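Local coordinates for probable transcriptional repressor protein (Mycobacterium tuberculosis, PDB 4FX0) that probably represses transcription as a redox-responsive regulator of the MarR family, binding DNA through a winged helix-turn-helix domain, at residues R24-R27 with P28-L31; N72-V75 with M76-D79; I133-L136 with G137-A140. All coordinates share one frame; numbering follows the deposited sequence.

Contact 1. Residues R24-R27 with P28-L31; sequences RALR and PSGL
Arg24 and Ala25 meet Pro28 through their carbonyl groups, Ala25 O lying 3.4 Å from Pro28 CD. A proline brings no N-H to answer an i-4 carbonyl, and its ring fills the place where a helical donor would sit, so it suits the end of a helix. The extended side chain of Arg24 runs back from the turn, and its guanidinium has Arg27 NH1 over one face, offset toward the rim.

Leu26 carries most of the turn through its carbonyl oxygen, which takes two bonds from Ser29. Ser29 OG reaches Leu26 O at 2.8 Å, in the carbonyl plane and on a lone pair, and Ser29 N lies 2.9 Å from Leu26 O in a weak, bent bond. A chi1 of 68° sets OG between the backbone N and the carbonyl carbon; the short serine side chain thus brings a second donor to Leu26 O. Leu26 CB also lies near Leu31 O, where the chain comes back past it.

Arg27 follows, its O accepting Gly30 N at 2.9 Å with the donor well above the carbonyl plane. Gly30 adopts a positive phi (69°), which glycine tolerates readily, and so the chain swings away from the helix direction.

Leu26 and Leu31 are both buried, as suits leucine: Leu26 packs on Phe36 and Leu31 on Leu39 of helix 33-45, while Leu26, Ser29 and Leu31 all rest on Ala108 of helix 99-119, whose Leu111 meets Pro28.

Contact 2. Residues N72-V75 with M76-D79; sequences NLEV and MRRD
Arg77 and Glu74, one helical turn apart, lie side by side and point the same way. The arginine CB starts 3.5 Å from Leu73 O, the carbonyl that also receives Arg77 N in a nearly straight backbone bond (2.9 Å, 168°). Chi1 of 81° tucks CG back over the helix, between the backbone N and the carbonyl carbon, where it rests 3.3 Å from Glu74 O. Bends at chi2 and chi3 then carry CD past Glu74 OE1, and the chain ends with Arg77 NH1 donating to Glu74 OE1 at 2.8 Å. This salt bridge uses the syn lone pair of OE1, which is tilted slightly from the guanidinium plane. Arg77 NH1 also lies 2.9 Å from Glu74 OE2, so both carboxylate oxygens are beside it. The carboxylate stands at the edge of the guanidinium, the two planes 35° apart. Both residues are exposed, and a long arginine and a flexible glutamate suit a surface pair, whose opposite charges probably offset each other.

Met76, by contrast, is buried. Its side chain packs on Thr38 and Leu39 of helix 33-45 and on Val82 of strand 82-86, with Met76 SD 4.4 Å from Leu73 CD1. An unbranched, pliable side chain fits such a mixed surface. Arg78 N closes the next turn on Glu74 O.

Helix 66-78 buries Met76 and Leu73 and exposes Glu74, Arg77 and Arg78; by its place after helix 55-62 it is probably the recognition helix of the MarR winged helix-turn-helix.

Contact 3. Residues I133-L136 with G137-A140; sequences IANL and GQAA
Backbone hydrogen bonds join residues 133-136 to 137-140 in the regular i to i+4 ladder of an alpha helix: Gly137 N to Ile133 O (2.8 Å), Gln138 N to Ala134 O (2.9 Å, the straightest at 173°), Ala139 N to Asn135 O and Ala140 N to Leu136 O (both 2.9 Å). Each carbonyl of the first four residues is therefore answered. Within the same helical turn Ala139 CB sits beside two of these carbonyls, 3.1 Å from Asn135 O and 3.3 Å from Leu136 O.

Polar side chains meet at one place. Asn135 and Gln138 run side by side in the same direction, their amide planes only 14° apart. Gln138 CG is held between its backbone N and carbonyl carbon (chi1 67°), which folds the chain back across the preceding turn; CG comes 3.0 Å from Asn135 O and NE2 arrives beside Asn135 OD1. The angle there is poor and the separation doubtful, so the pair does not count as a hydrogen bond.

Helix 126-142 belongs to the helical dimerisation region of the MarR fold, and all eight residues here lie within reach of the second subunit.

Packing between the subunits makes up the remainder. Gly137, Ala139 and Ala140, with little or no side chain, suit close packing of one subunit on the other. Ile133 packs on Ala14, Ala140 on Leu18, and both Leu136 and Ala139 on Ser122, every one of these partners being on the second subunit.

In the fold
From the N terminus, the chain runs along helix 7-26 into contact 1, which makes the turn between helices 7-26 and 33-45. Contact 2, on helix 66-78, and contact 3, on helix 126-142, each lie along one helix and close only helical turns. The three follow in series; none nests or crosses. Contacts 1 and 2 have centres about 16 Å apart and do not touch, yet Leu39 of helix 33-45 packs on both Leu31 and Met76. The centre of contact 3 is about 29 Å from that of contact 1 and 30 Å from that of contact 2, on the opposite side of the chain's centre from both; it packs on helix 7-26 of the second subunit, the equivalent of the helix that leads into contact 1.

Contact 1. Residues R24-R27 with P28-L31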
loop_
_atom_site.group_PDB
_atom_site.type_symbol
_atom_site.label_atom_id
_atom_site.label_comp_id
_atom_site.label_asym_id
_atom_site.label_seq_id
_atom_site.Cartn_x
_atom_site.Cartn_y
_atom_site.Cartn_z
ATOM N N ARG B 24 1.102 8.323 12.437
ATOM C CA ARG B 24 1.477 8.689 13.796
ATOM C C ARG B 24 2.327 9.955 13.818
ATOM O O ARG B 24 2.075 10.868 14.604
ATOM C CB ARG B 24 2.233 7.544 14.472
ATOM C CG ARG B 24 2.718 7.882 15.869
ATOM C CD ARG B 24 3.651 6.816 16.416
ATOM N NE ARG B 24 4.166 7.184 17.732
ATOM C CZ ARG B 24 3.551 6.904 18.875
ATOM N NH1 ARG B 24 2.398 6.249 18.868
ATOM N NH2 ARG B 24 4.090 7.279 20.029
ATOM N N ALA B 25 3.335 10.005 12.952
ATOM C CA ALA B 25 4.238 11.149 12.893
ATOM C C ALA B 25 3.522 12.424 12.452
ATOM O O ALA B 25 3.858 13.520 12.900
ATOM C CB ALA B 25 5.412 10.851 11.969
ATOM N N LEU B 26 2.532 12.273 11.577
ATOM C CA LEU B 26 1.806 13.416 11.025
ATOM C C LEU B 26 0.642 13.873 11.902
ATOM O O LEU B 26 -0.028 14.854 11.586
ATOM C CB LEU B 26 1.296 13.097 9.618
ATOM C CG LEU B 26 2.344 13.056 8.504
ATOM C CD1 LEU B 26 1.770 12.426 7.246
ATOM C CD2 LEU B 26 2.871 14.454 8.220
ATOM N N ARG B 27 0.407 13.158 12.998
ATOM C CA ARG B 27 -0.680 13.494 13.917
ATOM C C ARG B 27 -0.820 14.999 14.164
ATOM O O ARG B 27 -1.900 15.556 13.977
ATOM C CB ARG B 27 -0.522 12.740 15.244
ATOM C CG ARG B 27 -1.523 11.611 15.448
ATOM C CD ARG B 27 -0.966 10.535 16.371
ATOM N NE ARG B 27 -0.524 11.070 17.656
ATOM C CZ ARG B 27 0.114 10.359 18.580
ATOM N NH1 ARG B 27 0.391 9.080 18.362
ATOM N NH2 ARG B 27 0.481 10.927 19.721
ATOM N N PRO B 28 0.274 15.664 14.579
ATOM C CA PRO B 28 0.223 17.095 14.903
ATOM C C PRO B 28 -0.315 17.971 13.771
ATOM O O PRO B 28 -1.030 18.935 14.042
ATOM C CB PRO B 28 1.690 17.441 15.176
ATOM C CG PRO B 28 2.288 16.168 15.636
ATOM C CD PRO B 28 1.610 15.096 14.834
ATOM N N SER B 29 0.028 17.648 12.529
ATOM C CA SER B 29 -0.399 18.460 11.394
ATOM C C SER B 29 -1.847 18.172 11.011
ATOM O O SER B 29 -2.411 18.837 10.144
ATOM C CB SER B 29 0.512 18.227 10.189
ATOM O OG SER B 29 0.351 16.916 9.678
ATOM N N GLY B 30 -2.441 17.174 11.658
ATOM C CA GLY B 30 -3.817 16.801 11.386
ATOM C C GLY B 30 -4.004 16.181 10.013
ATOM O O GLY B 30 -5.075 16.286 9.416
ATOM N N LEU B 31 -2.960 15.526 9.514
ATOM C CA LEU B 31 -3.007 14.908 8.193
ATOM C C LEU B 31 -2.710 13.414 8.245
ATOM O O LEU B 31 -1.889 12.963 9.043
ATOM C CB LEU B 31 -2.007 15.581 7.253
ATOM C CG LEU B 31 -2.220 17.066 6.968
ATOM C CD1 LEU B 31 -1.209 17.545 5.943
ATOM C CD2 LEU B 31 -3.638 17.311 6.483
#

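Contact 2. Residues N72-V75 with M76-D79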
loop_
_atom_site.group_PDB
_atom_site.type_symbol
_atom_site.label_atom_id
_atom_site.label_comp_id
_atom_site.label_asym_id
_atom_site.label_seq_id
_atom_site.Cartn_x
_atom_site.Cartn_y
_atom_site.Cartn_z
ATOM N N ASN B 72 -11.351 10.682 0.640
ATOM C CA ASN B 72 -10.369 11.495 1.345
ATOM C C ASN B 72 -10.399 12.940 0.876
ATOM O O ASN B 72 -10.360 13.866 1.681
ATOM C CB ASN B 72 -8.965 10.912 1.180
ATOM C CG ASN B 72 -8.633 9.891 2.247
ATOM O OD1 ASN B 72 -8.897 10.106 3.430
ATOM N ND2 ASN B 72 -8.056 8.769 1.834
ATOM N N LEU B 73 -10.474 13.128 -0.435
ATOM C CA LEU B 73 -10.560 14.466 -0.994
ATOM C C LEU B 73 -11.770 15.192 -0.417
ATOM O O LEU B 73 -11.732 16.404 -0.200
ATOM C CB LEU B 73 -10.656 14.406 -2.516
ATOM C CG LEU B 73 -10.235 15.689 -3.231
ATOM C CD1 LEU B 73 -8.804 16.046 -2.861
ATOM C CD2 LEU B 73 -10.382 15.533 -4.733
ATOM N N GLU B 74 -12.841 14.445 -0.166
ATOM C CA GLU B 74 -14.051 15.015 0.415
ATOM C C GLU B 74 -13.802 15.516 1.833
ATOM O O GLU B 74 -14.071 16.676 2.143
ATOM C CB GLU B 74 -15.194 13.999 0.414
ATOM C CG GLU B 74 -16.380 14.398 -0.455
ATOM C CD GLU B 74 -16.863 15.814 -0.181
ATOM O OE1 GLU B 74 -16.695 16.680 -1.067
ATOM O OE2 GLU B 74 -17.416 16.063 0.912
ATOM N N VAL B 75 -13.292 14.638 2.691
ATOM C CA VAL B 75 -13.005 15.019 4.069
ATOM C C VAL B 75 -12.012 16.175 4.099
ATOM O O VAL B 75 -12.020 16.989 5.023
ATOM C CB VAL B 75 -12.467 13.833 4.906
ATOM C CG1 VAL B 75 -11.213 13.254 4.279
ATOM C CG2 VAL B 75 -12.196 14.269 6.341
ATOM N N MET B 76 -11.169 16.254 3.075
ATOM C CA MET B 76 -10.172 17.314 2.986
ATOM C C MET B 76 -10.795 18.653 2.607
ATOM O O MET B 76 -10.543 19.665 3.261
ATOM C CB MET B 76 -9.076 16.942 1.988
ATOM C CG MET B 76 -8.296 15.698 2.367
ATOM S SD MET B 76 -7.072 15.261 1.121
ATOM C CE MET B 76 -5.844 16.526 1.414
ATOM N N ARG B 77 -11.603 18.661 1.550
ATOM C CA ARG B 77 -12.288 19.883 1.143
ATOM C C ARG B 77 -13.293 20.287 2.213
ATOM O O ARG B 77 -13.565 21.471 2.408
ATOM C CB ARG B 77 -12.999 19.708 -0.202
ATOM C CG ARG B 77 -14.349 19.014 -0.111
ATOM C CD ARG B 77 -15.310 19.499 -1.192
ATOM N NE ARG B 77 -16.261 20.485 -0.685
ATOM C CZ ARG B 77 -17.353 20.179 0.009
ATOM N NH1 ARG B 77 -17.629 18.912 0.287
ATOM N NH2 ARG B 77 -18.167 21.138 0.430
ATOM N N ARG B 78 -13.838 19.290 2.904
ATOM C CA ARG B 78 -14.790 19.529 3.978
ATOM C C ARG B 78 -14.090 20.220 5.142
ATOM O O ARG B 78 -14.727 20.883 5.961
ATOM C CB ARG B 78 -15.405 18.208 4.444
ATOM C CG ARG B 78 -16.726 18.353 5.179
ATOM C CD ARG B 78 -17.304 16.992 5.540
ATOM N NE ARG B 78 -18.738 17.059 5.806
ATOM C CZ ARG B 78 -19.272 17.201 7.015
ATOM N NH1 ARG B 78 -18.492 17.290 8.083
ATOM N NH2 ARG B 78 -20.590 17.251 7.155
ATOM N N ASP B 79 -12.772 20.061 5.206
ATOM C CA ASP B 79 -11.978 20.645 6.279
ATOM C C ASP B 79 -11.279 21.922 5.820
ATOM O O ASP B 79 -10.483 22.506 6.556
ATOM C CB ASP B 79 -10.953 19.633 6.798
ATOM C CG ASP B 79 -10.322 20.061 8.107
ATOM O OD1 ASP B 79 -10.934 19.820 9.168
ATOM O OD2 ASP B 79 -9.215 20.639 8.076
#

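Contact 3. Residues I133-L136 with G137-A140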
loop_
_atom_site.group_PDB
_atom_site.type_symbol
_atom_site.label_atom_id
_atom_site.label_comp_id
_atom_site.label_asym_id
_atom_site.label_seq_id
_atom_site.Cartn_x
_atom_site.Cartn_y
_atom_site.Cartn_z
ATOM N N ILE B 133 12.403 -0.899 -5.404
ATOM C CA ILE B 133 10.996 -1.095 -5.070
ATOM C C ILE B 133 10.091 -0.569 -6.176
ATOM O O ILE B 133 9.175 -1.258 -6.625
ATOM C CB ILE B 133 10.632 -0.398 -3.744
ATOM C CG1 ILE B 133 11.446 -0.993 -2.591
ATOM C CG2 ILE B 133 9.139 -0.517 -3.472
ATOM C CD1 ILE B 133 11.230 -0.298 -1.261
ATOM N N ALA B 134 10.353 0.660 -6.610
ATOM C CA ALA B 134 9.590 1.265 -7.692
ATOM C C ALA B 134 9.719 0.439 -8.968
ATOM O O ALA B 134 8.727 0.168 -9.643
ATOM C CB ALA B 134 10.051 2.694 -7.932
ATOM N N ASN B 135 10.945 0.038 -9.291
ATOM C CA ASN B 135 11.176 -0.828 -10.441
ATOM C C ASN B 135 10.429 -2.144 -10.286
ATOM O O ASN B 135 9.981 -2.737 -11.266
ATOM C CB ASN B 135 12.670 -1.092 -10.638
ATOM C CG ASN B 135 13.419 0.132 -11.126
ATOM O OD1 ASN B 135 12.839 1.022 -11.747
ATOM N ND2 ASN B 135 14.718 0.180 -10.850
ATOM N N LEU B 136 10.296 -2.594 -9.043
ATOM C CA LEU B 136 9.562 -3.815 -8.747
ATOM C C LEU B 136 8.078 -3.608 -9.025
ATOM O O LEU B 136 7.409 -4.481 -9.578
ATOM C CB LEU B 136 9.773 -4.220 -7.288
ATOM C CG LEU B 136 9.324 -5.628 -6.897
ATOM C CD1 LEU B 136 10.105 -6.673 -7.679
ATOM C CD2 LEU B 136 9.493 -5.838 -5.400
ATOM N N GLY B 137 7.573 -2.439 -8.641
ATOM C CA GLY B 137 6.185 -2.089 -8.874
ATOM C C GLY B 137 5.861 -1.963 -10.350
ATOM O O GLY B 137 4.878 -2.529 -10.825
ATOM N N GLN B 138 6.688 -1.218 -11.078
ATOM C CA GLN B 138 6.497 -1.058 -12.516
ATOM C C GLN B 138 6.627 -2.407 -13.214
ATOM O O GLN B 138 5.938 -2.677 -14.198
ATOM C CB GLN B 138 7.503 -0.057 -13.094
ATOM C CG GLN B 138 8.943 -0.533 -13.047
ATOM C CD GLN B 138 9.924 0.491 -13.586
ATOM O OE1 GLN B 138 9.532 1.548 -14.079
ATOM N NE2 GLN B 138 11.212 0.181 -13.490
ATOM N N ALA B 139 7.513 -3.253 -12.696
ATOM C CA ALA B 139 7.659 -4.611 -13.203
ATOM C C ALA B 139 6.341 -5.359 -13.049
ATOM O O ALA B 139 5.855 -5.983 -13.993
ATOM C CB ALA B 139 8.773 -5.336 -12.467
ATOM N N ALA B 140 5.767 -5.290 -11.852
ATOM C CA ALA B 140 4.465 -5.889 -11.583
ATOM C C ALA B 140 3.417 -5.327 -12.535
ATOM O O ALA B 140 2.655 -6.072 -13.150
ATOM C CB ALA B 140 4.054 -5.632 -10.143
#